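Alcohol dehydrogenase, zinc-containing (Streptococcus pneumoniae serotype 2, PDB 5YLN) binds zinc and probably oxidises alcohols with NAD+ as coenzyme, as a member of the zinc-containing alcohol dehydrogenase family. Local coordinates at residues A[39-44]-A[334-339]; A[145-150]-A[318-323]; A[16-21]-A[324-329]; A[158-163]-A[188-193]. All coordinates share one frame; numbering follows the deposited sequence.

Overall arrangement
Interactions 1, 2 and 3 each join segments more than 160 residues apart; interaction 4 joins segments 25 residues apart. In the first three the partner lies between residues 318 and 339, where strand 322-325 runs on into helix 329-337. Interactions 2 and 3 both use that strand, with centres about 19 Å apart. The centre of interaction 1 lies about 13 to 14 Å from each. Along the chain interaction 4 is nested inside the other three, 2 is nested inside 1 and 3, and 1 and 3 cross. Residues 318-339 touch the zinc loop, helix 146-151 and the hairpin, and meet the Rossmann domain at L189, in interaction 4, centred about 17 Å from interaction 2.

Interaction 1. Residues A[39-44]-A[334-339]. With ZN (zinc ion), chain E.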
loop_
_atom_site.group_PDB
_atom_site.type_symbol
_atom_site.label_atom_id
_atom_site.label_comp_id
_atom_site.label_asym_id
_atom_site.label_seq_id
_atom_site.Cartn_x
_atom_site.Cartn_y
_atom_site.Cartn_z
ATOM N N THR A 39 -18.318 19.909 -21.672
ATOM C CA THR A 39 -17.729 19.736 -20.355
ATOM C C THR A 39 -18.697 18.910 -19.513
ATOM O O THR A 39 -19.735 18.446 -20.001
ATOM C CB THR A 39 -17.405 21.100 -19.718
ATOM O OG1 THR A 39 -16.592 20.913 -18.560
ATOM C CG2 THR A 39 -18.701 21.879 -19.314
ATOM N N THR A 40 -18.341 18.709 -18.245
ATOM C CA THR A 40 -19.180 17.989 -17.290
ATOM C C THR A 40 -18.912 18.525 -15.867
ATOM O O THR A 40 -18.139 19.465 -15.665
ATOM C CB THR A 40 -18.927 16.473 -17.429
ATOM O OG1 THR A 40 -19.825 15.717 -16.604
ATOM C CG2 THR A 40 -17.519 16.123 -17.043
ATOM N N ILE A 41 -19.568 17.918 -14.880
ATOM C CA ILE A 41 -19.393 18.229 -13.464
ATOM C C ILE A 41 -18.835 16.993 -12.767
ATOM O O ILE A 41 -19.249 15.862 -13.050
ATOM C CB ILE A 41 -20.720 18.645 -12.788
ATOM C CG1 ILE A 41 -21.516 19.641 -13.641
ATOM C CG2 ILE A 41 -20.462 19.243 -11.418
ATOM C CD1 ILE A 41 -22.950 19.763 -13.198
ATOM N N CYS A 42 -17.916 17.215 -11.840
ATOM C CA CYS A 42 -17.344 16.184 -10.993
ATOM C C CYS A 42 -17.881 16.342 -9.577
ATOM O O CYS A 42 -18.257 17.442 -9.163
ATOM C CB CYS A 42 -15.820 16.288 -10.993
ATOM S SG CYS A 42 -15.027 15.164 -9.847
ATOM N N GLY A 43 -17.934 15.241 -8.828
ATOM C CA GLY A 43 -18.326 15.346 -7.433
ATOM C C GLY A 43 -17.506 16.370 -6.663
ATOM O O GLY A 43 -18.038 17.079 -5.803
ATOM N N THR A 44 -16.204 16.476 -6.973
ATOM C CA THR A 44 -15.340 17.453 -6.311
ATOM C C THR A 44 -15.853 18.881 -6.502
ATOM O O THR A 44 -15.679 19.720 -5.618
ATOM C CB THR A 44 -13.895 17.319 -6.831
ATOM O OG1 THR A 44 -13.352 16.032 -6.493
ATOM C CG2 THR A 44 -12.999 18.400 -6.254
ATOM N N GLU A 334 -28.044 21.416 -10.525
ATOM C CA GLU A 334 -29.207 20.966 -9.765
ATOM C C GLU A 334 -29.466 19.476 -9.971
ATOM O O GLU A 334 -29.797 18.761 -9.017
ATOM C CB GLU A 334 -30.446 21.771 -10.166
ATOM C CG GLU A 334 -31.732 21.221 -9.575
ATOM C CD GLU A 334 -31.802 21.363 -8.055
ATOM O OE1 GLU A 334 -31.116 22.250 -7.488
ATOM O OE2 GLU A 334 -32.555 20.579 -7.433
ATOM N N VAL A 335 -29.320 18.993 -11.211
ATOM C CA VAL A 335 -29.598 17.590 -11.515
ATOM C C VAL A 335 -28.510 16.696 -10.937
ATOM O O VAL A 335 -28.788 15.654 -10.333
ATOM C CB VAL A 335 -29.726 17.397 -13.037
ATOM C CG1 VAL A 335 -29.582 15.923 -13.403
ATOM C CG2 VAL A 335 -31.058 17.997 -13.571
ATOM N N PHE A 336 -27.250 17.095 -11.121
ATOM C CA PHE A 336 -26.122 16.306 -10.640
ATOM C C PHE A 336 -26.113 16.191 -9.114
ATOM O O PHE A 336 -25.921 15.100 -8.569
ATOM C CB PHE A 336 -24.818 16.923 -11.144
ATOM C CG PHE A 336 -23.606 16.079 -10.884
ATOM C CD1 PHE A 336 -23.497 14.811 -11.445
ATOM C CD2 PHE A 336 -22.571 16.566 -10.114
ATOM C CE1 PHE A 336 -22.380 14.027 -11.211
ATOM C CE2 PHE A 336 -21.422 15.793 -9.902
ATOM C CZ PHE A 336 -21.334 14.523 -10.450
ATOM N N SER A 337 -26.316 17.308 -8.407
ATOM C CA SER A 337 -26.321 17.274 -6.945
ATOM C C SER A 337 -27.488 16.479 -6.365
ATOM O O SER A 337 -27.454 16.151 -5.177
ATOM C CB SER A 337 -26.351 18.696 -6.370
ATOM O OG SER A 337 -27.635 19.278 -6.511
ATOM N N LYS A 338 -28.516 16.184 -7.155
ATOM C CA LYS A 338 -29.649 15.354 -6.758
ATOM C C LYS A 338 -29.752 14.133 -7.668
ATOM O O LYS A 338 -30.847 13.701 -8.045
ATOM C CB LYS A 338 -30.950 16.152 -6.796
ATOM C CG LYS A 338 -30.943 17.394 -5.935
ATOM C CD LYS A 338 -31.554 17.108 -4.572
ATOM C CE LYS A 338 -32.578 18.178 -4.194
ATOM N NZ LYS A 338 -31.920 19.507 -4.096
ATOM N N ALA A 339 -28.590 13.569 -8.009
ATOM C CA ALA A 339 -28.484 12.538 -9.035
ATOM C C ALA A 339 -29.461 11.392 -8.803
ATOM O O ALA A 339 -30.083 10.901 -9.753
ATOM C CB ALA A 339 -27.044 12.031 -9.088
HETATM ZN ZN ZN E . -12.715 15.408 -10.838
#
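The ring of F336 is the flat group of this contact. Over one face lies the carbonyl oxygen of I41, 3.6 Å from F336 CZ. At the edge, close to the ring plane, sits the backbone nitrogen of G43, 3.7 Å from F336 CE2. The carbonyl carbon of C42 approaches obliquely. The ring therefore rests against three successive residues of backbone.

I41 adds the side-chain packing. Its CG2 branch touches F336 CD2 at 3.6 Å, while I41 CD1 reaches back to F336 CB. The two side chains lie alongside, running in opposite senses. F336 has CG anti to its own nitrogen (chi1 -171°), which sends the ring off helix 329-337 and onto the loop.

The side chain of C42 turns the other way, toward the metal. C42 SG binds the zinc ion at 2.5 Å, and H64 is a second ligand. The sulfur also accepts a hydrogen bond from T44 N at 3.4 Å, with an N-H...S angle of 158°. C42 is thus the N-cap residue of helix 43-50, which would help hold the sulfur in place. I41 O has a partner of its own in K346 NZ. F336 packs on the loop that carries C42, while C42 SG points away from F336 to the zinc. This loop, with its cysteine at a helix N-terminus, is characteristic of the catalytic zinc site in medium-chain alcohol dehydrogenases.

Interaction 2. Residues A[145-150]-A[318-323]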
loop_
_atom_site.group_PDB
_atom_site.type_symbol
_atom_site.label_atom_id
_atom_site.label_comp_id
_atom_site.label_asym_id
_atom_site.label_seq_id
_atom_site.Cartn_x
_atom_site.Cartn_y
_atom_site.Cartn_z
ATOM N N SER A 145 -17.041 9.161 -29.606
ATOM C CA SER A 145 -18.057 10.161 -29.321
ATOM C C SER A 145 -17.549 11.191 -28.308
ATOM O O SER A 145 -16.709 10.896 -27.451
ATOM C CB SER A 145 -19.317 9.489 -28.777
ATOM O OG SER A 145 -19.071 9.002 -27.464
ATOM N N ASP A 146 -18.084 12.411 -28.424
ATOM C CA ASP A 146 -17.752 13.494 -27.498
ATOM C C ASP A 146 -18.005 13.088 -26.051
ATOM O O ASP A 146 -17.195 13.380 -25.169
ATOM C CB ASP A 146 -18.570 14.738 -27.840
ATOM C CG ASP A 146 -18.090 15.448 -29.115
ATOM O OD1 ASP A 146 -17.142 14.974 -29.787
ATOM O OD2 ASP A 146 -18.665 16.515 -29.430
ATOM N N GLU A 147 -19.104 12.378 -25.800
ATOM C CA GLU A 147 -19.437 11.989 -24.436
ATOM C C GLU A 147 -18.392 11.044 -23.869
ATOM O O GLU A 147 -18.045 11.129 -22.686
ATOM C CB GLU A 147 -20.824 11.344 -24.395
ATOM C CG GLU A 147 -21.979 12.305 -24.672
ATOM C CD GLU A 147 -22.028 12.778 -26.118
ATOM O OE1 GLU A 147 -22.087 14.005 -26.331
ATOM O OE2 GLU A 147 -21.990 11.928 -27.036
ATOM N N ALA A 148 -17.871 10.138 -24.700
ATOM C CA ALA A 148 -16.827 9.242 -24.229
ATOM C C ALA A 148 -15.518 9.993 -24.018
ATOM O O ALA A 148 -14.784 9.711 -23.064
ATOM C CB ALA A 148 -16.631 8.086 -25.208
ATOM N N LEU A 149 -15.217 10.966 -24.879
ATOM C CA LEU A 149 -13.960 11.691 -24.724
ATOM C C LEU A 149 -13.948 12.545 -23.462
ATOM O O LEU A 149 -12.911 12.647 -22.796
ATOM C CB LEU A 149 -13.694 12.549 -25.960
ATOM C CG LEU A 149 -13.372 11.735 -27.215
ATOM C CD1 LEU A 149 -13.472 12.605 -28.480
ATOM C CD2 LEU A 149 -11.969 11.059 -27.078
ATOM N N VAL A 150 -15.074 13.189 -23.120
ATOM C CA VAL A 150 -15.089 14.007 -21.904
ATOM C C VAL A 150 -14.816 13.147 -20.671
ATOM O O VAL A 150 -14.212 13.613 -19.697
ATOM C CB VAL A 150 -16.423 14.769 -21.784
ATOM C CG1 VAL A 150 -16.557 15.443 -20.407
ATOM C CG2 VAL A 150 -16.518 15.811 -22.866
ATOM N N LYS A 318 -21.721 5.505 -21.740
ATOM C CA LYS A 318 -22.894 5.197 -20.931
ATOM C C LYS A 318 -22.819 5.785 -19.520
ATOM O O LYS A 318 -23.796 5.692 -18.783
ATOM C CB LYS A 318 -23.136 3.677 -20.879
ATOM C CG LYS A 318 -21.957 2.816 -20.478
ATOM C CD LYS A 318 -22.277 1.328 -20.686
ATOM C CE LYS A 318 -21.007 0.485 -20.769
ATOM N NZ LYS A 318 -21.253 -0.908 -21.256
ATOM N N LEU A 319 -21.693 6.398 -19.139
ATOM C CA LEU A 319 -21.640 7.219 -17.935
ATOM C C LEU A 319 -22.448 8.507 -18.062
ATOM O O LEU A 319 -22.698 9.168 -17.049
ATOM C CB LEU A 319 -20.188 7.560 -17.598
ATOM C CG LEU A 319 -19.413 6.337 -17.074
ATOM C CD1 LEU A 319 -17.912 6.568 -17.106
ATOM C CD2 LEU A 319 -19.857 5.954 -15.665
ATOM N N VAL A 320 -22.847 8.898 -19.270
ATOM C CA VAL A 320 -23.508 10.185 -19.481
ATOM C C VAL A 320 -25.004 9.953 -19.621
ATOM O O VAL A 320 -25.447 9.185 -20.484
ATOM C CB VAL A 320 -22.943 10.923 -20.704
ATOM C CG1 VAL A 320 -23.794 12.183 -20.996
ATOM C CG2 VAL A 320 -21.480 11.294 -20.454
ATOM N N THR A 321 -25.788 10.641 -18.784
ATOM C CA THR A 321 -27.221 10.417 -18.689
ATOM C C THR A 321 -28.069 11.651 -18.964
ATOM O O THR A 321 -29.245 11.494 -19.291
ATOM C CB THR A 321 -27.586 9.883 -17.293
ATOM O OG1 THR A 321 -27.138 10.817 -16.304
ATOM C CG2 THR A 321 -26.913 8.513 -17.030
ATOM N N HIS A 322 -27.523 12.860 -18.825
ATOM C CA HIS A 322 -28.279 14.085 -19.034
ATOM C C HIS A 322 -27.436 15.109 -19.781
ATOM O O HIS A 322 -26.217 15.195 -19.595
ATOM C CB HIS A 322 -28.741 14.678 -17.710
ATOM C CG HIS A 322 -29.796 13.868 -17.027
ATOM N ND1 HIS A 322 -29.519 12.707 -16.336
ATOM C CD2 HIS A 322 -31.132 14.053 -16.931
ATOM C CE1 HIS A 322 -30.641 12.220 -15.835
ATOM N NE2 HIS A 322 -31.634 13.014 -16.187
ATOM N N TYR A 323 -28.111 15.907 -20.605
ATOM C CA TYR A 323 -27.464 16.847 -21.511
ATOM C C TYR A 323 -27.961 18.247 -21.176
ATOM O O TYR A 323 -29.154 18.435 -20.930
ATOM C CB TYR A 323 -27.761 16.470 -22.973
ATOM C CG TYR A 323 -27.342 15.038 -23.320
ATOM C CD1 TYR A 323 -28.051 13.934 -22.835
ATOM C CD2 TYR A 323 -26.238 14.788 -24.128
ATOM C CE1 TYR A 323 -27.655 12.635 -23.133
ATOM C CE2 TYR A 323 -25.831 13.490 -24.423
ATOM C CZ TYR A 323 -26.548 12.425 -23.927
ATOM O OH TYR A 323 -26.152 11.143 -24.232
#
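E147 contributes most to this contact, packing its aliphatic carbons against V320 and Y323. The contact belongs to the GroES-like fold of the zinc-containing alcohol dehydrogenases. It joins the first turn of helix 146-151 to the segment that enters strand 322-325. That strand runs parallel to strand 347-350, whose I348 touches V150, V320 and Y323.

E147 points its CB at V320. E147 CB meets V320 CG2 at 4.0 Å, and E147 CG lies 4.1 Å from V320 CG1. Both branches of the valine are used, one for each carbon of the glutamate stem. V320 CG2 also comes near the backbone oxygen of E147. The two side chains cross at about a right angle.

Y323 completes the contact from the strand. Its CB does not face the helix, but the far part of the ring swings nearer. The approach to the ring is oblique, and the carboxylate plane of E147 stands 55° from the ring plane of Y323.

The glutamate chain bends at chi2 (70°). Its stem stays on the apolar neighbours while the carboxylate turns aside. There E147 OE1 forms a salt bridge with K38 NZ, and the same lysine also pairs with D146 OD2. The contact is therefore apolar at its centre and charged at its margin.

S145 is the N-cap of helix 146-151; its OG accepts a hydrogen bond from A148 N at 3.2 Å. At the tyrosine end, the touching atoms are E147 CG and Y323 CE2, 4.0 Å apart.

Interaction 3. Residues A[16-21]-A[324-329]; sequences ASFVDV and FKLSEI
This is a largely apolar contact in which one aromatic side chain, F18, packs on the 3-10 turn of L326 and S327 and on I329 at the start of the next helix. It joins the N-terminal beta hairpin to the turn between strand 322-325 and helix 329-337. The hairpin consists of strands 4-12 and 15-22, paired antiparallel. F18 projects from the second strand, and on the hairpin side it also touches K6.

With chi1 at -170°, the ring of F18 extends on the far side of CB from its own nitrogen, and this carries it across to the turn. Its three partners all approach obliquely. S327 offers backbone rather than side chain: its CA is 3.8 Å from F18 CZ. The CB of S327 points away from the strand, and its hydroxyl is taken by D352.

L326 meets the same ring with its backbone oxygen and with a methyl. The oxygen is 3.8 Å from F18 CE1, and L326 CD1 lies 4.2 Å from that same carbon. L326 O is not left to the ring alone. It accepts a backbone bond from I329 N at 2.9 Å, and K325 O likewise accepts from E328 N. These bonds close the turn and carry the chain toward helix 329-337.

I329 also packs its side chain on I349 of strand 347-350, which pairs with strand 322-325. I329 CG2 lies 4.1 Å from F18 CG. The same CG2 methyl makes the shortest contact here, I329 CG2 to F18 CD1 at 3.6 Å.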
loop_
_atom_site.group_PDB
_atom_site.type_symbol
_atom_site.label_atom_id
_atom_site.label_comp_id
_atom_site.label_asym_id
_atom_site.label_seq_id
_atom_site.Cartn_x
_atom_site.Cartn_y
_atom_site.Cartn_z
ATOM N N ALA A 16 -22.291 29.451 -5.993
ATOM C CA ALA A 16 -21.599 29.602 -7.260
ATOM C C ALA A 16 -22.519 30.356 -8.214
ATOM O O ALA A 16 -23.744 30.331 -8.061
ATOM C CB ALA A 16 -21.194 28.248 -7.849
ATOM N N SER A 17 -21.929 31.033 -9.199
ATOM C CA SER A 17 -22.688 31.978 -10.006
ATOM C C SER A 17 -22.195 31.975 -11.446
ATOM O O SER A 17 -20.986 32.032 -11.690
ATOM C CB SER A 17 -22.596 33.391 -9.398
ATOM O OG SER A 17 -23.733 33.677 -8.597
ATOM N N PHE A 18 -23.139 31.896 -12.389
ATOM C CA PHE A 18 -22.879 32.037 -13.824
ATOM C C PHE A 18 -22.760 33.526 -14.152
ATOM O O PHE A 18 -23.756 34.260 -14.096
ATOM C CB PHE A 18 -24.015 31.375 -14.611
ATOM C CG PHE A 18 -23.759 31.227 -16.095
ATOM C CD1 PHE A 18 -22.697 30.463 -16.562
ATOM C CD2 PHE A 18 -24.602 31.820 -17.027
ATOM C CE1 PHE A 18 -22.476 30.313 -17.923
ATOM C CE2 PHE A 18 -24.378 31.674 -18.387
ATOM C CZ PHE A 18 -23.316 30.922 -18.831
ATOM N N VAL A 19 -21.546 33.985 -14.484
ATOM C CA VAL A 19 -21.239 35.415 -14.553
ATOM C C VAL A 19 -20.341 35.707 -15.755
ATOM O O VAL A 19 -19.786 34.803 -16.383
ATOM C CB VAL A 19 -20.565 35.915 -13.256
ATOM C CG1 VAL A 19 -21.515 35.787 -12.080
ATOM C CG2 VAL A 19 -19.282 35.121 -12.998
ATOM N N ASP A 20 -20.199 37.000 -16.064
ATOM C CA ASP A 20 -19.227 37.468 -17.050
ATOM C C ASP A 20 -17.856 37.651 -16.411
ATOM O O ASP A 20 -17.732 38.319 -15.379
ATOM C CB ASP A 20 -19.639 38.807 -17.661
ATOM C CG ASP A 20 -21.024 38.786 -18.238
ATOM O OD1 ASP A 20 -21.265 37.983 -19.165
ATOM O OD2 ASP A 20 -21.868 39.576 -17.754
ATOM N N VAL A 21 -16.822 37.097 -17.061
ATOM C CA VAL A 21 -15.429 37.291 -16.684
ATOM C C VAL A 21 -14.628 37.637 -17.938
ATOM O O VAL A 21 -15.118 37.538 -19.063
ATOM C CB VAL A 21 -14.835 36.045 -15.985
ATOM C CG1 VAL A 21 -15.602 35.756 -14.694
ATOM C CG2 VAL A 21 -14.891 34.849 -16.914
ATOM N N PHE A 324 -27.047 19.217 -21.104
ATOM C CA PHE A 324 -27.421 20.604 -20.856
ATOM C C PHE A 324 -26.579 21.532 -21.720
ATOM O O PHE A 324 -25.484 21.186 -22.182
ATOM C CB PHE A 324 -27.250 21.033 -19.379
ATOM C CG PHE A 324 -28.008 20.184 -18.394
ATOM C CD1 PHE A 324 -27.434 19.028 -17.879
ATOM C CD2 PHE A 324 -29.289 20.546 -17.964
ATOM C CE1 PHE A 324 -28.117 18.241 -16.966
ATOM C CE2 PHE A 324 -29.986 19.757 -17.042
ATOM C CZ PHE A 324 -29.384 18.594 -16.550
ATOM N N LYS A 325 -27.106 22.733 -21.902
ATOM C CA LYS A 325 -26.402 23.845 -22.509
ATOM C C LYS A 325 -25.594 24.556 -21.438
ATOM O O LYS A 325 -25.980 24.587 -20.266
ATOM C CB LYS A 325 -27.394 24.819 -23.166
ATOM C CG LYS A 325 -28.142 24.255 -24.387
ATOM C CD LYS A 325 -29.126 25.272 -24.994
ATOM C CE LYS A 325 -29.902 24.637 -26.163
ATOM N NZ LYS A 325 -31.037 25.481 -26.700
ATOM N N LEU A 326 -24.461 25.131 -21.853
ATOM C CA LEU A 326 -23.621 25.881 -20.918
ATOM C C LEU A 326 -24.414 26.990 -20.227
ATOM O O LEU A 326 -24.289 27.187 -19.012
ATOM C CB LEU A 326 -22.388 26.438 -21.650
ATOM C CG LEU A 326 -21.377 27.343 -20.928
ATOM C CD1 LEU A 326 -20.969 26.784 -19.560
ATOM C CD2 LEU A 326 -20.134 27.560 -21.807
ATOM N N SER A 327 -25.263 27.700 -20.973
ATOM C CA SER A 327 -26.057 28.764 -20.367
ATOM C C SER A 327 -27.052 28.224 -19.353
ATOM O O SER A 327 -27.604 29.000 -18.566
ATOM C CB SER A 327 -26.800 29.544 -21.442
ATOM O OG SER A 327 -27.524 28.648 -22.254
ATOM N N GLU A 328 -27.303 26.917 -19.359
ATOM C CA GLU A 328 -28.163 26.300 -18.362
ATOM C C GLU A 328 -27.349 25.490 -17.354
ATOM O O GLU A 328 -27.848 24.517 -16.786
ATOM C CB GLU A 328 -29.224 25.428 -19.037
ATOM C CG GLU A 328 -30.119 26.165 -20.059
ATOM C CD GLU A 328 -31.157 27.114 -19.419
ATOM O OE1 GLU A 328 -31.177 27.240 -18.175
ATOM O OE2 GLU A 328 -31.959 27.735 -20.163
ATOM N N ILE A 329 -26.094 25.889 -17.116
ATOM C CA ILE A 329 -25.233 25.133 -16.214
ATOM C C ILE A 329 -25.805 25.075 -14.796
ATOM O O ILE A 329 -25.633 24.065 -14.104
ATOM C CB ILE A 329 -23.808 25.717 -16.232
ATOM C CG1 ILE A 329 -22.883 24.845 -15.402
ATOM C CG2 ILE A 329 -23.822 27.158 -15.719
ATOM C CD1 ILE A 329 -21.458 24.766 -15.918
#

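Interaction 4. Residues A[158-163]-A[188-193]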
loop_
_atom_site.group_PDB
_atom_site.type_symbol
_atom_site.label_atom_id
_atom_site.label_comp_id
_atom_site.label_asym_id
_atom_site.label_seq_id
_atom_site.Cartn_x
_atom_site.Cartn_y
_atom_site.Cartn_z
ATOM N N THR A 158 -9.161 8.204 -13.623
ATOM C CA THR A 158 -9.188 8.100 -12.163
ATOM C C THR A 158 -9.502 6.671 -11.736
ATOM O O THR A 158 -8.721 6.039 -11.014
ATOM C CB THR A 158 -10.195 9.101 -11.550
ATOM O OG1 THR A 158 -9.736 10.440 -11.772
ATOM C CG2 THR A 158 -10.288 8.904 -10.016
ATOM N N GLY A 159 -10.624 6.132 -12.211
ATOM C CA GLY A 159 -10.952 4.734 -11.935
ATOM C C GLY A 159 -9.850 3.760 -12.359
ATOM O O GLY A 159 -9.567 2.783 -11.657
ATOM N N TYR A 160 -9.224 3.997 -13.523
ATOM C CA TYR A 160 -8.244 3.044 -14.049
ATOM C C TYR A 160 -6.935 3.111 -13.270
ATOM O O TYR A 160 -6.488 2.108 -12.716
ATOM C CB TYR A 160 -8.004 3.289 -15.545
ATOM C CG TYR A 160 -7.109 2.256 -16.236
ATOM C CD1 TYR A 160 -7.394 0.884 -16.178
ATOM C CD2 TYR A 160 -5.995 2.656 -16.967
ATOM C CE1 TYR A 160 -6.577 -0.057 -16.810
ATOM C CE2 TYR A 160 -5.175 1.727 -17.609
ATOM C CZ TYR A 160 -5.474 0.376 -17.528
ATOM O OH TYR A 160 -4.659 -0.534 -18.151
ATOM N N GLU A 161 -6.316 4.294 -13.201
ATOM C CA GLU A 161 -5.012 4.424 -12.543
ATOM C C GLU A 161 -5.124 4.221 -11.034
ATOM O O GLU A 161 -4.314 3.499 -10.438
ATOM C CB GLU A 161 -4.399 5.793 -12.843
ATOM C CG GLU A 161 -4.087 6.008 -14.319
ATOM C CD GLU A 161 -3.695 7.448 -14.664
ATOM O OE1 GLU A 161 -3.376 8.240 -13.755
ATOM O OE2 GLU A 161 -3.707 7.775 -15.871
ATOM N N ILE A 162 -6.133 4.832 -10.403
ATOM C CA ILE A 162 -6.199 4.855 -8.947
ATOM C C ILE A 162 -7.014 3.699 -8.364
ATOM O O ILE A 162 -6.719 3.238 -7.258
ATOM C CB ILE A 162 -6.751 6.211 -8.451
ATOM C CG1 ILE A 162 -6.009 7.367 -9.139
ATOM C CG2 ILE A 162 -6.710 6.285 -6.922
ATOM C CD1 ILE A 162 -4.466 7.282 -9.061
ATOM N N GLY A 163 -8.010 3.194 -9.074
ATOM C CA GLY A 163 -8.762 2.049 -8.602
ATOM C C GLY A 163 -8.314 0.692 -9.132
ATOM O O GLY A 163 -8.352 -0.307 -8.418
ATOM N N LEU A 188 -15.539 0.218 -12.460
ATOM C CA LEU A 188 -16.167 -1.015 -12.909
ATOM C C LEU A 188 -15.907 -1.260 -14.395
ATOM O O LEU A 188 -15.591 -2.384 -14.802
ATOM C CB LEU A 188 -17.663 -0.947 -12.629
ATOM C CG LEU A 188 -18.536 -2.087 -13.154
ATOM C CD1 LEU A 188 -18.116 -3.445 -12.563
ATOM C CD2 LEU A 188 -20.009 -1.791 -12.838
ATOM N N LEU A 189 -16.028 -0.214 -15.220
ATOM C CA LEU A 189 -15.818 -0.386 -16.656
ATOM C C LEU A 189 -14.372 -0.759 -16.962
ATOM O O LEU A 189 -14.110 -1.653 -17.770
ATOM C CB LEU A 189 -16.201 0.885 -17.415
ATOM C CG LEU A 189 -17.698 1.210 -17.389
ATOM C CD1 LEU A 189 -17.937 2.543 -18.041
ATOM C CD2 LEU A 189 -18.497 0.123 -18.075
ATOM N N THR A 190 -13.420 -0.053 -16.362
ATOM C CA THR A 190 -12.028 -0.308 -16.697
ATOM C C THR A 190 -11.472 -1.549 -16.011
ATOM O O THR A 190 -10.496 -2.117 -16.509
ATOM C CB THR A 190 -11.164 0.914 -16.368
ATOM O OG1 THR A 190 -11.215 1.194 -14.961
ATOM C CG2 THR A 190 -11.656 2.130 -17.147
ATOM N N ALA A 191 -12.066 -1.989 -14.891
ATOM C CA ALA A 191 -11.627 -3.244 -14.284
ATOM C C ALA A 191 -11.875 -4.415 -15.213
ATOM O O ALA A 191 -11.225 -5.456 -15.083
ATOM C CB ALA A 191 -12.332 -3.513 -12.950
ATOM N N GLN A 192 -12.865 -4.298 -16.099
ATOM C CA GLN A 192 -13.156 -5.391 -17.014
ATOM C C GLN A 192 -12.101 -5.553 -18.101
ATOM O O GLN A 192 -12.085 -6.588 -18.766
ATOM C CB GLN A 192 -14.542 -5.193 -17.620
ATOM C CG GLN A 192 -15.637 -5.405 -16.609
ATOM C CD GLN A 192 -17.011 -4.893 -17.056
ATOM O OE1 GLN A 192 -17.711 -5.556 -17.812
ATOM N NE2 GLN A 192 -17.404 -3.728 -16.558
ATOM N N PHE A 193 -11.222 -4.567 -18.302
ATOM C CA PHE A 193 -10.062 -4.786 -19.168
ATOM C C PHE A 193 -9.217 -5.965 -18.696
ATOM O O PHE A 193 -8.503 -6.557 -19.508
ATOM C CB PHE A 193 -9.157 -3.549 -19.213
ATOM C CG PHE A 193 -9.723 -2.374 -19.980
ATOM C CD1 PHE A 193 -10.509 -2.564 -21.103
ATOM C CD2 PHE A 193 -9.429 -1.070 -19.584
ATOM C CE1 PHE A 193 -11.008 -1.476 -21.807
ATOM C CE2 PHE A 193 -9.930 0.015 -20.279
ATOM C CZ PHE A 193 -10.717 -0.188 -21.394
#
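The hydroxyl of T190 makes weak hydrogen bonds to A186 O and A187 O of its own helix, which must share its one proton, and it faces the backbone of Y160. T190 OG1 lies 3.6 Å from Y160 CA, a packing contact. The helix of T190, 182-191, belongs to the Rossmann fold, where it follows strand 174-178 and a glycine-rich turn. Its partner is helix 157-165, which precedes that strand in the chain.

The helices come close here, with Y160 and T190 as the nearest CA pair at 5.7 Å. G159 has no side chain and presents its carbonyl carbon to T190 OG1. A wider, pi-type turn spans 158-163 at this point.

T190 places OG1 between its nitrogen and carbonyl carbon (chi1 62°), which turns the oxygen toward Y160. Its CB packs on Y160 CD1 at 3.8 Å, oblique to the ring. The far end of Y160 is polar, and its OH is hydrogen-bonded to Y194 OH. Helix 302-310 borders both aromatic residues, touching Y160 and F193 through L305.

Q192 NE2 donates to L188 O at 2.9 Å, with the donor above the carbonyl plane, and also bonds F215 O. F193 adds the last contact. Its ring edge receives Y160, the side chains crossing at about a right angle, and Y160 CE1 stands 4.1 Å from F193 CD2.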